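Local coordinates for vibralactone Cyclase (Boreostereum vibrans, PDB 6KD0), which probably catalyses the cyclization that forms the fused bicyclic beta-lactone of vibralactone, using an alpha/beta-hydrolase fold, at residues L201-P209 with P271-G279; P210-P218 with P254-L263. One frame throughout, in Å; residues are numbered along the deposited sequence.

Interaction 1 (L201-P209 with P271-G279); sequences LTGQLVQYP and PPLFFMSCG
Tyr208 leaves the strand pairing with a backbone turned to phi 37° and psi 57°, yet its N still donates to Met276 O at 2.7 Å. Its CG sits between the backbone N and the carbonyl carbon, and Cys278 SG lies 3.7 Å from Tyr208 CD2, an oblique sulfur-aromatic contact. Before this turn, strands 203-207 and 273-278 run parallel, their axes 8° apart; the bond from Phe274 N to Gln204 O (2.9 Å) is nearly straight. Side chains alternate between the two faces. On one, Leu205 CD1 sits 3.6 Å from Phe274 CD1, and Gln207 lies alongside Met276, whose SD is in the plane of the Phe274 ring at its edge. On the other, Val206 CG2 reaches Phe275 CD2 at 3.5 Å, and Pro209 CD, on the same side of the ring, meets Phe275 CZ at 3.6 Å, proline and phenylalanine coming from opposite directions. An alanine in place of Phe275 would probably leave Val206 CG2 and the Pro209 ring without their shared partner and open a gap beside them. Beyond the segments, Tyr208 touches Ser177, Asp281 and His311, the probable catalytic triad, so the paired strands lead to the presumed active site of an alpha/beta-hydrolase sheet.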
loop_
_atom_site.group_PDB
_atom_site.type_symbol
_atom_site.label_atom_id
_atom_site.label_comp_id
_atom_site.label_asym_id
_atom_site.label_seq_id
_atom_site.Cartn_x
_atom_site.Cartn_y
_atom_site.Cartn_z
ATOM N N LEU A 201 -2.439 -6.126 -15.359
ATOM C CA LEU A 201 -2.303 -6.507 -13.961
ATOM C C LEU A 201 -3.039 -7.819 -13.734
ATOM O O LEU A 201 -4.131 -8.023 -14.267
ATOM C CB LEU A 201 -2.875 -5.417 -13.056
ATOM C CG LEU A 201 -2.041 -4.140 -12.957
ATOM C CD1 LEU A 201 -2.801 -3.070 -12.160
ATOM C CD2 LEU A 201 -0.703 -4.429 -12.280
ATOM N N THR A 202 -2.438 -8.724 -12.960
ATOM C CA THR A 202 -3.107 -9.975 -12.624
ATOM C C THR A 202 -3.550 -10.045 -11.165
ATOM O O THR A 202 -4.136 -11.051 -10.761
ATOM C CB THR A 202 -2.209 -11.176 -12.947
ATOM O OG1 THR A 202 -1.033 -11.139 -12.124
ATOM C CG2 THR A 202 -1.779 -11.126 -14.400
ATOM N N GLY A 203 -3.290 -9.018 -10.370
ATOM C CA GLY A 203 -3.692 -9.051 -8.982
ATOM C C GLY A 203 -3.335 -7.751 -8.299
ATOM O O GLY A 203 -2.508 -6.973 -8.785
ATOM N N GLN A 204 -3.976 -7.532 -7.159
ATOM C CA GLN A 204 -3.733 -6.325 -6.395
ATOM C C GLN A 204 -3.862 -6.598 -4.907
ATOM O O GLN A 204 -4.826 -7.224 -4.468
ATOM C CB GLN A 204 -4.710 -5.219 -6.787
ATOM C CG GLN A 204 -4.577 -3.997 -5.911
ATOM C CD GLN A 204 -5.159 -2.788 -6.581
ATOM O OE1 GLN A 204 -6.177 -2.888 -7.264
ATOM N NE2 GLN A 204 -4.512 -1.641 -6.416
ATOM N N LEU A 205 -2.904 -6.101 -4.130
ATOM C CA LEU A 205 -2.939 -6.192 -2.677
ATOM C C LEU A 205 -2.882 -4.786 -2.115
ATOM O O LEU A 205 -2.038 -3.991 -2.539
ATOM C CB LEU A 205 -1.760 -7.010 -2.137
ATOM C CG LEU A 205 -1.772 -7.295 -0.629
ATOM C CD1 LEU A 205 -1.136 -8.650 -0.355
ATOM C CD2 LEU A 205 -1.050 -6.210 0.169
ATOM N N VAL A 206 -3.759 -4.473 -1.160
ATOM C CA VAL A 206 -3.644 -3.186 -0.481
ATOM C C VAL A 206 -3.798 -3.378 1.021
ATOM O O VAL A 206 -4.476 -4.296 1.498
ATOM C CB VAL A 206 -4.651 -2.128 -1.008
ATOM C CG1 VAL A 206 -4.412 -1.852 -2.485
ATOM C CG2 VAL A 206 -6.070 -2.577 -0.771
ATOM N N GLN A 207 -3.153 -2.495 1.773
ATOM C CA GLN A 207 -3.252 -2.501 3.226
ATOM C C GLN A 207 -3.816 -1.160 3.665
ATOM O O GLN A 207 -3.205 -0.120 3.402
ATOM C CB GLN A 207 -1.886 -2.749 3.877
ATOM C CG GLN A 207 -1.123 -3.953 3.322
ATOM C CD GLN A 207 0.348 -3.962 3.726
ATOM O OE1 GLN A 207 1.011 -2.923 3.713
ATOM N NE2 GLN A 207 0.872 -5.140 4.065
ATOM N N TYR A 208 -4.973 -1.194 4.336
ATOM C CA TYR A 208 -5.635 -0.069 5.001
ATOM C C TYR A 208 -5.500 1.259 4.249
ATOM O O TYR A 208 -5.022 2.233 4.832
ATOM C CB TYR A 208 -5.112 0.052 6.454
ATOM C CG TYR A 208 -3.607 -0.133 6.694
ATOM C CD1 TYR A 208 -2.709 0.900 6.467
ATOM C CD2 TYR A 208 -3.087 -1.342 7.177
ATOM C CE1 TYR A 208 -1.346 0.750 6.689
ATOM C CE2 TYR A 208 -1.714 -1.504 7.392
ATOM C CZ TYR A 208 -0.853 -0.453 7.153
ATOM O OH TYR A 208 0.515 -0.568 7.350
ATOM N N PRO A 209 -5.931 1.352 2.985
ATOM C CA PRO A 209 -5.781 2.624 2.207
ATOM C C PRO A 209 -6.886 3.619 2.510
ATOM O O PRO A 209 -8.018 3.221 2.821
ATOM C CB PRO A 209 -5.889 2.149 0.747
ATOM C CG PRO A 209 -6.858 0.973 0.850
ATOM C CD PRO A 209 -6.431 0.254 2.129
ATOM N N PRO A 271 -8.328 -6.147 -11.106
ATOM C CA PRO A 271 -7.635 -7.395 -10.749
ATOM C C PRO A 271 -8.182 -7.971 -9.458
ATOM O O PRO A 271 -8.762 -7.244 -8.634
ATOM C CB PRO A 271 -6.164 -6.969 -10.590
ATOM C CG PRO A 271 -6.061 -5.602 -11.179
ATOM C CD PRO A 271 -7.422 -4.982 -11.110
ATOM N N PRO A 272 -8.041 -9.280 -9.258
ATOM C CA PRO A 272 -8.403 -9.868 -7.969
ATOM C C PRO A 272 -7.716 -9.102 -6.850
ATOM O O PRO A 272 -6.571 -8.676 -6.984
ATOM C CB PRO A 272 -7.901 -11.312 -8.070
ATOM C CG PRO A 272 -7.696 -11.569 -9.529
ATOM C CD PRO A 272 -7.469 -10.251 -10.208
ATOM N N LEU A 273 -8.440 -8.899 -5.754
ATOM C CA LEU A 273 -8.055 -7.949 -4.722
ATOM C C LEU A 273 -7.917 -8.648 -3.380
ATOM O O LEU A 273 -8.881 -9.238 -2.889
ATOM C CB LEU A 273 -9.086 -6.827 -4.619
ATOM C CG LEU A 273 -8.904 -5.871 -3.445
ATOM C CD1 LEU A 273 -7.589 -5.110 -3.568
ATOM C CD2 LEU A 273 -10.079 -4.910 -3.394
ATOM N N PHE A 274 -6.739 -8.521 -2.767
ATOM C CA PHE A 274 -6.471 -8.969 -1.405
ATOM C C PHE A 274 -6.365 -7.720 -0.538
ATOM O O PHE A 274 -5.446 -6.910 -0.718
ATOM C CB PHE A 274 -5.195 -9.812 -1.344
ATOM C CG PHE A 274 -4.951 -10.486 -0.006
ATOM C CD1 PHE A 274 -4.286 -9.827 1.015
ATOM C CD2 PHE A 274 -5.337 -11.802 0.201
ATOM C CE1 PHE A 274 -4.048 -10.454 2.229
ATOM C CE2 PHE A 274 -5.107 -12.437 1.413
ATOM C CZ PHE A 274 -4.457 -11.760 2.432
ATOM N N PHE A 275 -7.300 -7.572 0.397
ATOM C CA PHE A 275 -7.475 -6.356 1.172
ATOM C C PHE A 275 -7.162 -6.644 2.632
ATOM O O PHE A 275 -7.662 -7.624 3.199
ATOM C CB PHE A 275 -8.910 -5.842 1.018
ATOM C CG PHE A 275 -9.081 -4.408 1.385
ATOM C CD1 PHE A 275 -9.109 -4.020 2.713
ATOM C CD2 PHE A 275 -9.220 -3.439 0.392
ATOM C CE1 PHE A 275 -9.265 -2.683 3.055
ATOM C CE2 PHE A 275 -9.380 -2.101 0.736
ATOM C CZ PHE A 275 -9.401 -1.735 2.062
ATOM N N MET A 276 -6.321 -5.812 3.238
ATOM C CA MET A 276 -5.932 -5.993 4.629
ATOM C C MET A 276 -6.343 -4.759 5.410
ATOM O O MET A 276 -6.019 -3.640 5.011
ATOM C CB MET A 276 -4.427 -6.226 4.748
ATOM C CG MET A 276 -3.954 -7.346 3.874
ATOM S SD MET A 276 -2.208 -7.664 4.094
ATOM C CE MET A 276 -2.228 -8.505 5.678
ATOM N N SER A 277 -7.034 -4.962 6.526
ATOM C CA SER A 277 -7.612 -3.876 7.300
ATOM C C SER A 277 -7.155 -3.959 8.748
ATOM O O SER A 277 -6.992 -5.051 9.299
ATOM C CB SER A 277 -9.140 -3.916 7.237
ATOM O OG SER A 277 -9.727 -2.754 7.830
ATOM N N CYS A 278 -6.959 -2.797 9.363
ATOM C CA CYS A 278 -6.720 -2.701 10.797
ATOM C C CYS A 278 -7.994 -2.201 11.464
ATOM O O CYS A 278 -8.638 -1.265 10.969
ATOM C CB CYS A 278 -5.548 -1.767 11.107
ATOM S SG CYS A 278 -3.969 -2.434 10.553
ATOM N N GLY A 279 -8.342 -2.804 12.602
ATOM C CA GLY A 279 -9.635 -2.520 13.203
ATOM C C GLY A 279 -9.715 -1.160 13.868
ATOM O O GLY A 279 -10.767 -0.521 13.859
HETATM O O HOH W 1 -8.400 -4.540 -7.654
#

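Interaction 2 (P210-P218 with P254-L263); sequences PTCHPEAMP and PHDPSFSPLL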
loop_
_atom_site.group_PDB
_atom_site.type_symbol
_atom_site.label_atom_id
_atom_site.label_comp_id
_atom_site.label_asym_id
_atom_site.label_seq_id
_atom_site.Cartn_x
_atom_site.Cartn_y
_atom_site.Cartn_z
ATOM N N PRO A 210 -6.619 4.924 2.380
ATOM C CA PRO A 210 -7.723 5.871 2.184
ATOM C C PRO A 210 -8.323 5.621 0.811
ATOM O O PRO A 210 -7.633 5.186 -0.115
ATOM C CB PRO A 210 -7.051 7.252 2.270
ATOM C CG PRO A 210 -5.592 6.993 1.902
ATOM C CD PRO A 210 -5.287 5.555 2.241
ATOM N N THR A 211 -9.640 5.820 0.698
ATOM C CA THR A 211 -10.333 5.584 -0.566
ATOM C C THR A 211 -11.181 6.754 -1.026
ATOM O O THR A 211 -11.575 6.772 -2.200
ATOM C CB THR A 211 -11.232 4.343 -0.479
ATOM O OG1 THR A 211 -12.284 4.592 0.462
ATOM C CG2 THR A 211 -10.421 3.132 -0.030
ATOM N N CYS A 212 -11.465 7.730 -0.169
ATOM C CA CYS A 212 -12.371 8.795 -0.566
ATOM C C CYS A 212 -12.159 9.999 0.329
ATOM O O CYS A 212 -12.110 9.862 1.555
ATOM C CB CYS A 212 -13.835 8.322 -0.483
ATOM S SG CYS A 212 -14.971 9.447 -1.294
ATOM N N HIS A 213 -12.043 11.169 -0.286
ATOM C CA HIS A 213 -12.068 12.412 0.462
ATOM C C HIS A 213 -13.368 12.511 1.268
ATOM O O HIS A 213 -14.448 12.216 0.735
ATOM C CB HIS A 213 -11.943 13.588 -0.502
ATOM C CG HIS A 213 -11.526 14.863 0.155
ATOM N ND1 HIS A 213 -12.315 15.514 1.080
ATOM C CD2 HIS A 213 -10.405 15.614 0.017
ATOM C CE1 HIS A 213 -11.695 16.609 1.486
ATOM N NE2 HIS A 213 -10.535 16.692 0.858
ATOM N N PRO A 214 -13.310 12.909 2.536
ATOM C CA PRO A 214 -14.552 13.022 3.328
ATOM C C PRO A 214 -15.580 13.957 2.718
ATOM O O PRO A 214 -16.791 13.724 2.837
ATOM C CB PRO A 214 -14.043 13.543 4.679
ATOM C CG PRO A 214 -12.645 13.022 4.765
ATOM C CD PRO A 214 -12.105 13.109 3.360
ATOM N N GLU A 215 -15.136 15.017 2.054
ATOM C CA GLU A 215 -16.077 15.937 1.435
ATOM C C GLU A 215 -16.707 15.372 0.170
ATOM O O GLU A 215 -17.655 15.970 -0.344
ATOM C CB GLU A 215 -15.377 17.268 1.157
ATOM C CG GLU A 215 -14.815 17.881 2.441
ATOM C CD GLU A 215 -14.277 19.287 2.258
ATOM O OE1 GLU A 215 -14.153 20.010 3.272
ATOM O OE2 GLU A 215 -13.970 19.664 1.108
ATOM N N ALA A 216 -16.229 14.231 -0.326
ATOM C CA ALA A 216 -16.796 13.598 -1.511
ATOM C C ALA A 216 -17.456 12.255 -1.223
ATOM O O ALA A 216 -17.858 11.568 -2.166
ATOM C CB ALA A 216 -15.715 13.411 -2.581
ATOM N N MET A 217 -17.549 11.851 0.043
ATOM C CA MET A 217 -18.217 10.607 0.389
ATOM C C MET A 217 -19.664 10.652 -0.095
ATOM O O MET A 217 -20.398 11.584 0.261
ATOM C CB MET A 217 -18.179 10.390 1.896
ATOM C CG MET A 217 -18.810 9.103 2.354
ATOM S SD MET A 217 -17.941 7.671 1.712
ATOM C CE MET A 217 -16.297 7.940 2.380
ATOM N N PRO A 218 -20.110 9.688 -0.897
ATOM C CA PRO A 218 -21.489 9.736 -1.398
ATOM C C PRO A 218 -22.478 9.671 -0.245
ATOM O O PRO A 218 -22.287 8.925 0.719
ATOM C CB PRO A 218 -21.580 8.506 -2.303
ATOM C CG PRO A 218 -20.170 8.238 -2.697
ATOM C CD PRO A 218 -19.382 8.543 -1.459
ATOM N N PRO A 254 -11.816 17.104 -4.973
ATOM C CA PRO A 254 -11.849 15.890 -4.140
ATOM C C PRO A 254 -12.811 14.821 -4.642
ATOM O O PRO A 254 -12.684 13.655 -4.231
ATOM C CB PRO A 254 -12.282 16.420 -2.768
ATOM C CG PRO A 254 -12.970 17.712 -3.052
ATOM C CD PRO A 254 -12.305 18.293 -4.261
ATOM N N HIS A 255 -13.766 15.180 -5.509
ATOM C CA HIS A 255 -14.691 14.230 -6.116
ATOM C C HIS A 255 -14.096 13.488 -7.306
ATOM O O HIS A 255 -14.727 12.553 -7.804
ATOM C CB HIS A 255 -15.966 14.946 -6.588
ATOM C CG HIS A 255 -16.712 15.634 -5.491
ATOM N ND1 HIS A 255 -17.805 15.073 -4.867
ATOM C CD2 HIS A 255 -16.509 16.831 -4.893
ATOM C CE1 HIS A 255 -18.252 15.901 -3.940
ATOM N NE2 HIS A 255 -17.479 16.973 -3.930
ATOM N N ASP A 256 -12.929 13.891 -7.791
ATOM C CA ASP A 256 -12.366 13.236 -8.959
ATOM C C ASP A 256 -11.759 11.891 -8.564
ATOM O O ASP A 256 -11.110 11.784 -7.519
ATOM C CB ASP A 256 -11.301 14.114 -9.604
ATOM C CG ASP A 256 -10.906 13.615 -10.981
ATOM O OD1 ASP A 256 -11.565 13.992 -11.974
ATOM O OD2 ASP A 256 -9.964 12.805 -11.063
ATOM N N PRO A 257 -11.951 10.850 -9.372
ATOM C CA PRO A 257 -11.352 9.546 -9.039
ATOM C C PRO A 257 -9.832 9.569 -8.956
ATOM O O PRO A 257 -9.260 8.687 -8.301
ATOM C CB PRO A 257 -11.830 8.627 -10.176
ATOM C CG PRO A 257 -13.022 9.300 -10.770
ATOM C CD PRO A 257 -12.809 10.787 -10.570
ATOM N N SER A 258 -9.165 10.533 -9.606
ATOM C CA SER A 258 -7.712 10.640 -9.493
ATOM C C SER A 258 -7.263 10.982 -8.079
ATOM O O SER A 258 -6.066 10.876 -7.785
ATOM C CB SER A 258 -7.143 11.663 -10.480
ATOM O OG SER A 258 -7.398 13.011 -10.088
ATOM N N PHE A 259 -8.184 11.396 -7.204
ATOM C CA PHE A 259 -7.899 11.501 -5.777
ATOM C C PHE A 259 -8.654 10.476 -4.942
ATOM O O PHE A 259 -8.070 9.861 -4.042
ATOM C CB PHE A 259 -8.208 12.914 -5.248
ATOM C CG PHE A 259 -7.851 13.084 -3.795
ATOM C CD1 PHE A 259 -6.547 13.359 -3.421
ATOM C CD2 PHE A 259 -8.805 12.912 -2.803
ATOM C CE1 PHE A 259 -6.205 13.488 -2.078
ATOM C CE2 PHE A 259 -8.466 13.026 -1.463
ATOM C CZ PHE A 259 -7.166 13.318 -1.101
ATOM N N SER A 260 -9.942 10.269 -5.227
ATOM C CA SER A 260 -10.843 9.419 -4.455
ATOM C C SER A 260 -11.172 8.190 -5.283
ATOM O O SER A 260 -12.165 8.196 -6.027
ATOM C CB SER A 260 -12.124 10.177 -4.108
ATOM O OG SER A 260 -11.849 11.291 -3.298
ATOM N N PRO A 261 -10.398 7.107 -5.179
ATOM C CA PRO A 261 -10.637 5.948 -6.057
ATOM C C PRO A 261 -11.986 5.278 -5.850
ATOM O O PRO A 261 -12.440 4.566 -6.753
ATOM C CB PRO A 261 -9.481 5.000 -5.710
ATOM C CG PRO A 261 -9.019 5.443 -4.338
ATOM C CD PRO A 261 -9.194 6.933 -4.348
ATOM N N LEU A 262 -12.610 5.442 -4.675
ATOM C CA LEU A 262 -13.977 4.983 -4.456
ATOM C C LEU A 262 -14.929 5.469 -5.542
ATOM O O LEU A 262 -15.911 4.782 -5.859
ATOM C CB LEU A 262 -14.476 5.466 -3.091
ATOM C CG LEU A 262 -15.805 4.912 -2.578
ATOM C CD1 LEU A 262 -15.599 3.485 -2.053
ATOM C CD2 LEU A 262 -16.369 5.810 -1.484
ATOM N N LEU A 263 -14.647 6.633 -6.132
ATOM C CA LEU A 263 -15.571 7.344 -7.008
ATOM C C LEU A 263 -15.336 7.097 -8.504
ATOM O O LEU A 263 -15.957 7.778 -9.332
ATOM C CB LEU A 263 -15.490 8.848 -6.728
ATOM C CG LEU A 263 -15.726 9.232 -5.262
ATOM C CD1 LEU A 263 -15.674 10.738 -5.061
ATOM C CD2 LEU A 263 -17.067 8.673 -4.759
#
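His213 offers one ring face to Pro254, whose CB is 3.4 Å from His213 CG, a CH-pi contact over the face, offset toward the rim. With His213 CG trans to the backbone N (chi1 -162°), the ring also brings its CD2 edge to Phe259 CE2 at 3.6 Å; the two ring planes meet obliquely, at 52°. Glu215 N donates to His213 ND1 in the imidazole plane, which helps fix the ring's rotation. A second CH-pi contact reverses the roles: Ala216 CB lies over a face of the His255 ring, 3.7 Å from its centroid.

Ser260 OG links the two loops at the backbone. It accepts from His213 N at 3.0 Å along an almost straight bond (176°) and donates to Pro254 O at 2.7 Å, so one hydroxyl serves both a peptide N-H and a carbonyl. Nearby, Leu262 N donates to Thr211 O at 3.0 Å. Cys212 CB packs against Leu262 CD2, and of the Leu263 methyls, CD1 packs on Ala216 CB at 3.6 Å, while CD2 reaches Pro218 CG.

These two connections, one following strand 203-207 and the other preceding strand 273-278, rest on several helices. Pro261 touches helix 178-192, Leu262 reaches Tyr290 and Leu293 of helix 284-296, and Phe259 lies against helix 239-249; from helix 284-296, Glu286 OE1 accepts from both Thr211 N and Cys212 N.

How the interactions relate
Interaction 1 is a buried pairing within the central sheet, its centre about 8 Å from that of the chain; interaction 2, about 17 Å out, is partly buried and joins loops. Segments 201-209 and 210-218 are continuous, so the chain passes directly from one contact to the other, while 254-263 precedes 271-279 by a short connection. Regular backbone bonds and mainly apolar side chains on both faces define the first. The second has no strand register and relies on a serine hydroxyl, a single peptide-to-peptide bond and aliphatic carbons over imidazole faces. Helix 178-192 touches both, packing on Gln204 and Val206 in one and on Pro261 in the other.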